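PDB 2R8Q: class I phosphodiesterase PDEB1 from Leishmania major, which belongs to the all-helical class I phosphodiesterases and, in its catalytic domain, binds a zinc ion and a magnesium ion and holds 3-isobutyl-1-methylxanthine in a pocket. Local coordinates for residues T111-L116 / V132-A137; V139-H144 / V174-L179; I208-A213 / L244-L249. All coordinates share one frame; numbering follows the deposited sequence.

Contact 1: T111-L116 / V132-A137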
loop_
_atom_site.group_PDB
_atom_site.type_symbol
_atom_site.label_atom_id
_atom_site.label_comp_id
_atom_site.label_asym_id
_atom_site.label_seq_id
_atom_site.Cartn_x
_atom_site.Cartn_y
_atom_site.Cartn_z
ATOM N N THR A 111 -23.977 6.817 11.593
ATOM C CA THR A 111 -23.930 8.201 12.047
ATOM C C THR A 111 -23.952 9.161 10.857
ATOM O O THR A 111 -24.650 10.181 10.879
ATOM C CB THR A 111 -22.666 8.450 12.890
ATOM O OG1 THR A 111 -22.695 7.610 14.051
ATOM C CG2 THR A 111 -22.585 9.903 13.320
ATOM N N LEU A 112 -23.199 8.839 9.810
ATOM C CA LEU A 112 -23.177 9.696 8.634
ATOM C C LEU A 112 -24.557 9.752 7.993
ATOM O O LEU A 112 -24.958 10.789 7.467
ATOM C CB LEU A 112 -22.140 9.201 7.622
ATOM C CG LEU A 112 -20.693 9.461 8.044
ATOM C CD1 LEU A 112 -19.743 8.809 7.054
ATOM C CD2 LEU A 112 -20.444 10.960 8.117
ATOM N N HIS A 113 -25.285 8.640 8.034
ATOM C CA HIS A 113 -26.623 8.633 7.464
ATOM C C HIS A 113 -27.448 9.662 8.233
ATOM O O HIS A 113 -28.165 10.457 7.627
ATOM C CB HIS A 113 -27.255 7.241 7.568
ATOM C CG HIS A 113 -28.594 7.130 6.901
ATOM N ND1 HIS A 113 -29.740 7.678 7.436
ATOM C CD2 HIS A 113 -28.966 6.540 5.741
ATOM C CE1 HIS A 113 -30.760 7.428 6.636
ATOM N NE2 HIS A 113 -30.318 6.738 5.598
ATOM N N THR A 114 -27.330 9.678 9.561
ATOM C CA THR A 114 -28.104 10.648 10.331
ATOM C C THR A 114 -27.705 12.089 10.013
ATOM O O THR A 114 -28.545 12.983 10.029
ATOM C CB THR A 114 -28.007 10.417 11.870
ATOM O OG1 THR A 114 -26.704 10.771 12.348
ATOM C CG2 THR A 114 -28.304 8.967 12.207
ATOM N N TYR A 115 -26.431 12.321 9.707
ATOM C CA TYR A 115 -25.993 13.675 9.386
ATOM C C TYR A 115 -26.548 14.107 8.037
ATOM O O TYR A 115 -26.978 15.249 7.864
ATOM C CB TYR A 115 -24.463 13.758 9.340
ATOM C CG TYR A 115 -23.768 13.601 10.676
ATOM C CD1 TYR A 115 -22.379 13.514 10.745
ATOM C CD2 TYR A 115 -24.490 13.550 11.873
ATOM C CE1 TYR A 115 -21.723 13.379 11.959
ATOM C CE2 TYR A 115 -23.838 13.414 13.100
ATOM C CZ TYR A 115 -22.452 13.329 13.132
ATOM O OH TYR A 115 -21.794 13.180 14.332
ATOM N N LEU A 116 -26.530 13.186 7.080
ATOM C CA LEU A 116 -27.015 13.462 5.736
ATOM C C LEU A 116 -28.518 13.665 5.651
ATOM O O LEU A 116 -28.995 14.601 5.007
ATOM C CB LEU A 116 -26.636 12.317 4.795
ATOM C CG LEU A 116 -25.155 12.167 4.441
ATOM C CD1 LEU A 116 -24.955 10.860 3.680
ATOM C CD2 LEU A 116 -24.697 13.363 3.610
ATOM N N VAL A 132 -21.328 7.408 -2.033
ATOM C CA VAL A 132 -19.903 7.178 -1.841
ATOM C C VAL A 132 -19.477 7.442 -0.397
ATOM O O VAL A 132 -18.668 6.706 0.161
ATOM C CB VAL A 132 -19.073 8.054 -2.805
ATOM C CG1 VAL A 132 -17.583 7.903 -2.503
ATOM C CG2 VAL A 132 -19.372 7.649 -4.247
ATOM N N LEU A 133 -20.030 8.483 0.220
ATOM C CA LEU A 133 -19.677 8.795 1.600
ATOM C C LEU A 133 -20.044 7.645 2.540
ATOM O O LEU A 133 -19.253 7.252 3.403
ATOM C CB LEU A 133 -20.381 10.080 2.044
ATOM C CG LEU A 133 -20.121 10.554 3.475
ATOM C CD1 LEU A 133 -18.624 10.788 3.688
ATOM C CD2 LEU A 133 -20.895 11.842 3.726
ATOM N N LEU A 134 -21.239 7.087 2.359
ATOM C CA LEU A 134 -21.692 5.989 3.205
ATOM C C LEU A 134 -20.860 4.725 3.001
ATOM O O LEU A 134 -20.545 4.023 3.965
ATOM C CB LEU A 134 -23.178 5.711 2.950
ATOM C CG LEU A 134 -24.081 6.862 3.408
ATOM C CD1 LEU A 134 -25.503 6.641 2.911
ATOM C CD2 LEU A 134 -24.058 6.959 4.929
ATOM N N VAL A 135 -20.501 4.443 1.751
ATOM C CA VAL A 135 -19.686 3.281 1.430
ATOM C C VAL A 135 -18.296 3.468 2.035
ATOM O O VAL A 135 -17.727 2.542 2.611
ATOM C CB VAL A 135 -19.557 3.108 -0.104
ATOM C CG1 VAL A 135 -18.445 2.116 -0.439
ATOM C CG2 VAL A 135 -20.885 2.635 -0.676
ATOM N N THR A 136 -17.760 4.679 1.907
ATOM C CA THR A 136 -16.435 4.993 2.427
ATOM C C THR A 136 -16.336 4.747 3.930
ATOM O O THR A 136 -15.302 4.304 4.430
ATOM C CB THR A 136 -16.061 6.456 2.120
ATOM O OG1 THR A 136 -16.034 6.642 0.700
ATOM C CG2 THR A 136 -14.687 6.796 2.683
ATOM N N ALA A 137 -17.411 5.028 4.657
ATOM C CA ALA A 137 -17.395 4.807 6.095
ATOM C C ALA A 137 -16.978 3.372 6.437
ATOM O O ALA A 137 -16.244 3.145 7.392
ATOM C CB ALA A 137 -18.773 5.110 6.687
#

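Contact 2: V139-H144 / V174-L179. With ZN (zinc ion), chain C; MG (magnesium ion), chain D.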
loop_
_atom_site.group_PDB
_atom_site.type_symbol
_atom_site.label_atom_id
_atom_site.label_comp_id
_atom_site.label_asym_id
_atom_site.label_seq_id
_atom_site.Cartn_x
_atom_site.Cartn_y
_atom_site.Cartn_z
ATOM N N VAL A 139 -14.963 1.331 4.806
ATOM C CA VAL A 139 -13.583 0.982 4.484
ATOM C C VAL A 139 -12.557 1.900 5.135
ATOM O O VAL A 139 -11.364 1.626 5.070
ATOM C CB VAL A 139 -13.312 1.060 2.955
ATOM C CG1 VAL A 139 -14.330 0.227 2.187
ATOM C CG2 VAL A 139 -13.350 2.511 2.493
ATOM N N HIS A 140 -13.016 2.962 5.790
ATOM C CA HIS A 140 -12.086 3.953 6.326
ATOM C C HIS A 140 -11.049 3.570 7.379
ATOM O O HIS A 140 -10.103 4.327 7.592
ATOM C CB HIS A 140 -12.854 5.216 6.761
ATOM C CG HIS A 140 -13.219 5.250 8.210
ATOM N ND1 HIS A 140 -14.330 4.610 8.717
ATOM C CD2 HIS A 140 -12.619 5.855 9.261
ATOM C CE1 HIS A 140 -14.396 4.819 10.019
ATOM N NE2 HIS A 140 -13.371 5.572 10.375
ATOM N N ASP A 141 -11.199 2.410 8.018
ATOM C CA ASP A 141 -10.232 1.957 9.023
ATOM C C ASP A 141 -9.776 0.510 8.793
ATOM O O ASP A 141 -9.247 -0.128 9.703
ATOM C CB ASP A 141 -10.815 2.066 10.440
ATOM C CG ASP A 141 -10.568 3.416 11.069
ATOM O OD1 ASP A 141 -9.479 3.976 10.837
ATOM O OD2 ASP A 141 -11.451 3.905 11.808
ATOM N N LEU A 142 -9.960 0.003 7.579
ATOM C CA LEU A 142 -9.590 -1.383 7.271
ATOM C C LEU A 142 -8.237 -1.859 7.799
ATOM O O LEU A 142 -7.211 -1.233 7.567
ATOM C CB LEU A 142 -9.636 -1.616 5.757
ATOM C CG LEU A 142 -11.009 -1.610 5.074
ATOM C CD1 LEU A 142 -10.833 -1.475 3.564
ATOM C CD2 LEU A 142 -11.765 -2.887 5.412
ATOM N N ASP A 143 -8.263 -2.987 8.503
ATOM C CA ASP A 143 -7.063 -3.621 9.048
ATOM C C ASP A 143 -6.295 -2.789 10.076
ATOM O O ASP A 143 -5.076 -2.918 10.213
ATOM C CB ASP A 143 -6.149 -4.046 7.890
ATOM C CG ASP A 143 -5.025 -4.973 8.327
ATOM O OD1 ASP A 143 -5.286 -5.919 9.101
ATOM O OD2 ASP A 143 -3.877 -4.764 7.874
ATOM N N HIS A 144 -7.012 -1.930 10.792
ATOM C CA HIS A 144 -6.394 -1.123 11.841
ATOM C C HIS A 144 -5.874 -2.138 12.864
ATOM O O HIS A 144 -6.544 -3.131 13.158
ATOM C CB HIS A 144 -7.445 -0.204 12.473
ATOM C CG HIS A 144 -6.869 0.940 13.248
ATOM N ND1 HIS A 144 -6.183 0.772 14.432
ATOM C CD2 HIS A 144 -6.890 2.274 13.013
ATOM C CE1 HIS A 144 -5.810 1.952 14.893
ATOM N NE2 HIS A 144 -6.227 2.880 14.052
ATOM N N VAL A 174 -3.342 5.534 4.279
ATOM C CA VAL A 174 -3.004 5.074 2.936
ATOM C C VAL A 174 -3.245 3.563 2.884
ATOM O O VAL A 174 -3.727 3.037 1.879
ATOM C CB VAL A 174 -1.534 5.394 2.585
ATOM C CG1 VAL A 174 -1.151 4.736 1.257
ATOM C CG2 VAL A 174 -1.350 6.902 2.485
ATOM N N HIS A 175 -2.926 2.877 3.980
ATOM C CA HIS A 175 -3.126 1.434 4.074
ATOM C C HIS A 175 -4.613 1.107 3.927
ATOM O O HIS A 175 -4.978 0.177 3.204
ATOM C CB HIS A 175 -2.609 0.919 5.424
ATOM C CG HIS A 175 -2.728 -0.565 5.606
ATOM N ND1 HIS A 175 -2.050 -1.472 4.819
ATOM C CD2 HIS A 175 -3.425 -1.299 6.507
ATOM C CE1 HIS A 175 -2.320 -2.699 5.230
ATOM N NE2 HIS A 175 -3.153 -2.621 6.253
ATOM N N HIS A 176 -5.475 1.871 4.597
ATOM C CA HIS A 176 -6.914 1.605 4.498
ATOM C C HIS A 176 -7.383 1.769 3.046
ATOM O O HIS A 176 -8.207 0.990 2.553
ATOM C CB HIS A 176 -7.730 2.551 5.396
ATOM C CG HIS A 176 -7.273 2.604 6.823
ATOM N ND1 HIS A 176 -6.971 1.480 7.564
ATOM C CD2 HIS A 176 -7.134 3.657 7.667
ATOM C CE1 HIS A 176 -6.668 1.838 8.800
ATOM N NE2 HIS A 176 -6.761 3.154 8.890
ATOM N N CYS A 177 -6.863 2.789 2.364
ATOM C CA CYS A 177 -7.231 3.031 0.970
ATOM C C CYS A 177 -6.795 1.863 0.094
ATOM O O CYS A 177 -7.537 1.422 -0.780
ATOM C CB CYS A 177 -6.576 4.312 0.451
ATOM S SG CYS A 177 -7.298 5.840 1.088
ATOM N N SER A 178 -5.584 1.370 0.332
ATOM C CA SER A 178 -5.056 0.253 -0.447
ATOM C C SER A 178 -5.940 -0.981 -0.322
ATOM O O SER A 178 -6.178 -1.690 -1.308
ATOM C CB SER A 178 -3.632 -0.077 0.008
ATOM O OG SER A 178 -2.771 1.027 -0.200
ATOM N N LEU A 179 -6.428 -1.247 0.886
ATOM C CA LEU A 179 -7.292 -2.402 1.087
ATOM C C LEU A 179 -8.681 -2.167 0.503
ATOM O O LEU A 179 -9.338 -3.107 0.055
ATOM C CB LEU A 179 -7.390 -2.748 2.573
ATOM C CG LEU A 179 -6.101 -3.342 3.148
ATOM C CD1 LEU A 179 -6.272 -3.597 4.630
ATOM C CD2 LEU A 179 -5.768 -4.641 2.425
HETATM ZN ZN ZN C . -12.310 5.784 12.324
HETATM MG MG MG D . -8.741 5.986 11.171
HETATM O O HOH W 1 -6.731 5.123 10.813
HETATM O O HOH W 2 -10.639 6.968 11.646
HETATM O O HOH W 3 -11.190 6.287 14.256
HETATM O O HOH W 4 -7.769 7.952 11.105
HETATM O O HOH W 5 -8.303 5.816 13.337
#

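Contact 3: I208-A213 / L244-L249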
loop_
_atom_site.group_PDB
_atom_site.type_symbol
_atom_site.label_atom_id
_atom_site.label_comp_id
_atom_site.label_asym_id
_atom_site.label_seq_id
_atom_site.Cartn_x
_atom_site.Cartn_y
_atom_site.Cartn_z
ATOM N N ILE A 208 -11.084 8.029 -1.567
ATOM C CA ILE A 208 -9.703 8.198 -1.126
ATOM C C ILE A 208 -9.506 9.523 -0.381
ATOM O O ILE A 208 -8.867 9.555 0.675
ATOM C CB ILE A 208 -8.744 8.090 -2.337
ATOM C CG1 ILE A 208 -8.738 6.639 -2.828
ATOM C CG2 ILE A 208 -7.341 8.568 -1.957
ATOM C CD1 ILE A 208 -8.154 6.428 -4.217
ATOM N N ASP A 209 -10.054 10.611 -0.919
ATOM C CA ASP A 209 -9.931 11.911 -0.265
ATOM C C ASP A 209 -10.518 11.853 1.138
ATOM O O ASP A 209 -9.942 12.379 2.094
ATOM C CB ASP A 209 -10.667 13.007 -1.045
ATOM C CG ASP A 209 -9.957 13.401 -2.326
ATOM O OD1 ASP A 209 -8.723 13.206 -2.417
ATOM O OD2 ASP A 209 -10.637 13.932 -3.232
ATOM N N CYS A 210 -11.677 11.215 1.253
ATOM C CA CYS A 210 -12.349 11.104 2.538
ATOM C C CYS A 210 -11.568 10.278 3.552
ATOM O O CYS A 210 -11.456 10.667 4.712
ATOM C CB CYS A 210 -13.752 10.528 2.347
ATOM S SG CYS A 210 -14.910 11.751 1.693
ATOM N N VAL A 211 -11.026 9.144 3.123
ATOM C CA VAL A 211 -10.255 8.313 4.039
ATOM C C VAL A 211 -8.993 9.054 4.485
ATOM O O VAL A 211 -8.651 9.060 5.667
ATOM C CB VAL A 211 -9.836 6.973 3.387
ATOM C CG1 VAL A 211 -8.980 6.169 4.359
ATOM C CG2 VAL A 211 -11.065 6.171 3.003
ATOM N N LEU A 212 -8.300 9.681 3.542
ATOM C CA LEU A 212 -7.080 10.394 3.900
ATOM C C LEU A 212 -7.371 11.555 4.844
ATOM O O LEU A 212 -6.527 11.925 5.667
ATOM C CB LEU A 212 -6.367 10.899 2.642
ATOM C CG LEU A 212 -5.858 9.808 1.689
ATOM C CD1 LEU A 212 -5.195 10.464 0.480
ATOM C CD2 LEU A 212 -4.873 8.894 2.411
ATOM N N ALA A 213 -8.566 12.125 4.725
ATOM C CA ALA A 213 -8.961 13.247 5.572
ATOM C C ALA A 213 -9.178 12.856 7.033
ATOM O O ALA A 213 -9.263 13.729 7.895
ATOM C CB ALA A 213 -10.226 13.896 5.023
ATOM N N LEU A 244 -14.945 18.998 0.043
ATOM C CA LEU A 244 -14.533 19.400 1.380
ATOM C C LEU A 244 -15.663 19.107 2.373
ATOM O O LEU A 244 -15.412 18.771 3.531
ATOM C CB LEU A 244 -14.160 20.885 1.400
ATOM C CG LEU A 244 -13.689 21.464 2.739
ATOM C CD1 LEU A 244 -12.610 20.586 3.356
ATOM C CD2 LEU A 244 -13.165 22.873 2.507
ATOM N N VAL A 245 -16.908 19.226 1.922
ATOM C CA VAL A 245 -18.041 18.922 2.788
ATOM C C VAL A 245 -18.026 17.431 3.126
ATOM O O VAL A 245 -18.264 17.049 4.272
ATOM C CB VAL A 245 -19.389 19.288 2.115
ATOM C CG1 VAL A 245 -20.547 18.608 2.854
ATOM C CG2 VAL A 245 -19.581 20.801 2.134
ATOM N N MET A 246 -17.734 16.593 2.132
ATOM C CA MET A 246 -17.673 15.149 2.352
ATOM C C MET A 246 -16.582 14.810 3.361
ATOM O O MET A 246 -16.791 14.011 4.280
ATOM C CB MET A 246 -17.375 14.414 1.043
ATOM C CG MET A 246 -18.488 14.453 0.010
ATOM S SD MET A 246 -17.981 13.651 -1.542
ATOM C CE MET A 246 -18.071 11.933 -1.067
ATOM N N GLU A 247 -15.412 15.419 3.187
ATOM C CA GLU A 247 -14.290 15.158 4.080
ATOM C C GLU A 247 -14.595 15.611 5.498
ATOM O O GLU A 247 -14.231 14.944 6.462
ATOM C CB GLU A 247 -13.029 15.865 3.573
ATOM C CG GLU A 247 -12.587 15.403 2.192
ATOM C CD GLU A 247 -11.507 16.287 1.595
ATOM O OE1 GLU A 247 -11.372 17.444 2.045
ATOM O OE2 GLU A 247 -10.804 15.832 0.668
ATOM N N THR A 248 -15.264 16.752 5.620
ATOM C CA THR A 248 -15.603 17.278 6.931
ATOM C C THR A 248 -16.644 16.396 7.616
ATOM O O THR A 248 -16.587 16.195 8.832
ATOM C CB THR A 248 -16.113 18.721 6.821
ATOM O OG1 THR A 248 -15.130 19.510 6.145
ATOM C CG2 THR A 248 -16.352 19.313 8.201
ATOM N N LEU A 249 -17.591 15.874 6.840
ATOM C CA LEU A 249 -18.613 14.995 7.398
ATOM C C LEU A 249 -18.009 13.691 7.903
ATOM O O LEU A 249 -18.346 13.247 9.000
ATOM C CB LEU A 249 -19.704 14.683 6.369
ATOM C CG LEU A 249 -20.728 15.789 6.105
ATOM C CD1 LEU A 249 -21.595 15.402 4.921
ATOM C CD2 LEU A 249 -21.580 16.019 7.352
HETATM O O HOH W 6 -8.154 14.473 1.705
#

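Contact 1: T111-L116 / V132-A137
An antiparallel helical hairpin of the phosphodiesterase catalytic domain packs here through L112, H113 and L116 on one arm and L133, L134 and A137 on the other. The short axes run at 159° to each other and approach to 9.9 Å, a spacing filled by branched aliphatic side chains. L112 points toward the partner helix, and its chi2 of 174° sets CD1 anti to CA, extending the chain across the interface. There L112 CD1 meets the CB of A137 at 3.8 Å and the CG of L133 at 4.0 Å. Alanine suits this place because its lone methyl admits the leucine tip without pushing the helices apart. L134 fills the next position along the seam: its CD2 rests against the backbone N of H113 at 3.7 Å and also touches the CB of L112. One turn after L112, L116 reaches L134 tip to tip, CD1 to CG at 4.1 Å, while its CD2 meets the CD2 of L133 at 4.1 Å. Leucine serves well throughout, since its forked end can touch two partners at once. The side-chain packing across the seam is apolar, mostly leucine on leucine and alanine, and T114 and T136 turn their hydroxyls back on their own helices. T114 OG1 donates to T111 O at 2.6 Å, and T136 OG1 to V132 O at 2.7 Å; T136 OG1 and T136 N grip that carbonyl from opposite faces of its plane, so a polar side chain can be buried at little cost. Around the pair, helix 239-254 lays L249 against L116 and L133, and I250 against T136. Helix 197-212 covers V132 and T136, while W331 and C332 of helix 330-348 pack on Y115.

Contact 2: V139-H144 / V174-L179
The imidazole of H176 lies with one face under D141, whose CA stands 3.5 Å from the ring centroid almost on the normal, a CH-pi contact. At its edge, ND1 donates in the ring plane to L142 O at 2.7 Å, while NE2 hydrogen-bonds water 1 at 2.8 Å. That water is a ligand of the magnesium ion, making H176 a second-shell residue fixed by its other nitrogen. The H175 ring has L179 CG over one face, toward the rim; at its edge NE2 gives a straight bond (168°) to the anti lone pair of D143 OD2 at 2.8 Å, and D143 OD1 is salt-bridged to R95. The H140 ring has D141 CB over the centre of one face and water 2, which bridges the metals, at its edge. Histidine suits H176, with a face for D141 and a nitrogen for each partner; H175 uses NE2 alone here. D141 bridges the metals, OD2 to the zinc ion at 2.1 Å and OD1 to the magnesium ion at 2.2 Å. H140 NE2 also binds zinc, its ND1 being held by A137 O; H104 and D254 complete zinc's protein ligands. Helix 171-184 thus backs the metal-binding loop, with V211 of helix 197-212 against H176 and L162 of the second subunit against C177.

Contact 3: I208-A213 / L244-L249
E247 reaches obliquely across helix 208-212, meeting A213 first and D209 last. Its CB touches the CB of A213 at 3.7 Å. CG remains near that methyl and comes 4.0 Å from D209 O. With chi2 at 169°, CD lies anti to CA and the chain stays extended. At the tip, OE2 comes within 3.3 Å of D209 CB and accepts a hydrogen bond from water 6 at 3.2 Å. The same water donates to D209 O at 2.8 Å, so it joins the glutamate to the opposing backbone. A long acid fits here: its methylene groups lie on the small alanine and its carboxylate reaches D209 and water 6. In this helical catalytic domain the short axes of helix 208-212 and helix 244-249 lie 40° apart, and the CA atoms of C210 and E247 come to 4.8 Å, a closeness that the small C210 and A213 permit. C210 fills the buried side of the crossing, its SG resting on M246 CB at 3.7 Å. D209 OD2 and E247 OE2 are only 4.3 Å apart; the charge of D209 is probably offset by its salt bridges, through OD1 with R205 and through OD2 with R243. R225 of helix 219-232 packs on E247. T136 of helix 127-139 packs on C210, and A165 of the second subunit lies against I208, D209 and L212.

Overall arrangement
The three contacts follow one another along the chain, each closing before the next opens, all within the phosphodiesterase catalytic domain. Contact 1 lies deep in the helical bundle, about 11 Å from contact 3 and about 17 Å from contact 2, centre to centre; contacts 2 and 3 are about 14 Å apart. Helix 127-139 of contact 1 leads directly into the metal-binding loop of contact 2. Contact 3 touches both others: L249 and M246 pack on L112 and L133, while V211 meets T136 on one hand and H176 and C177 on the other. Helix 197-212 thereby connects the hairpin with the metal site, and contacts 2 and 3 both adjoin the second subunit.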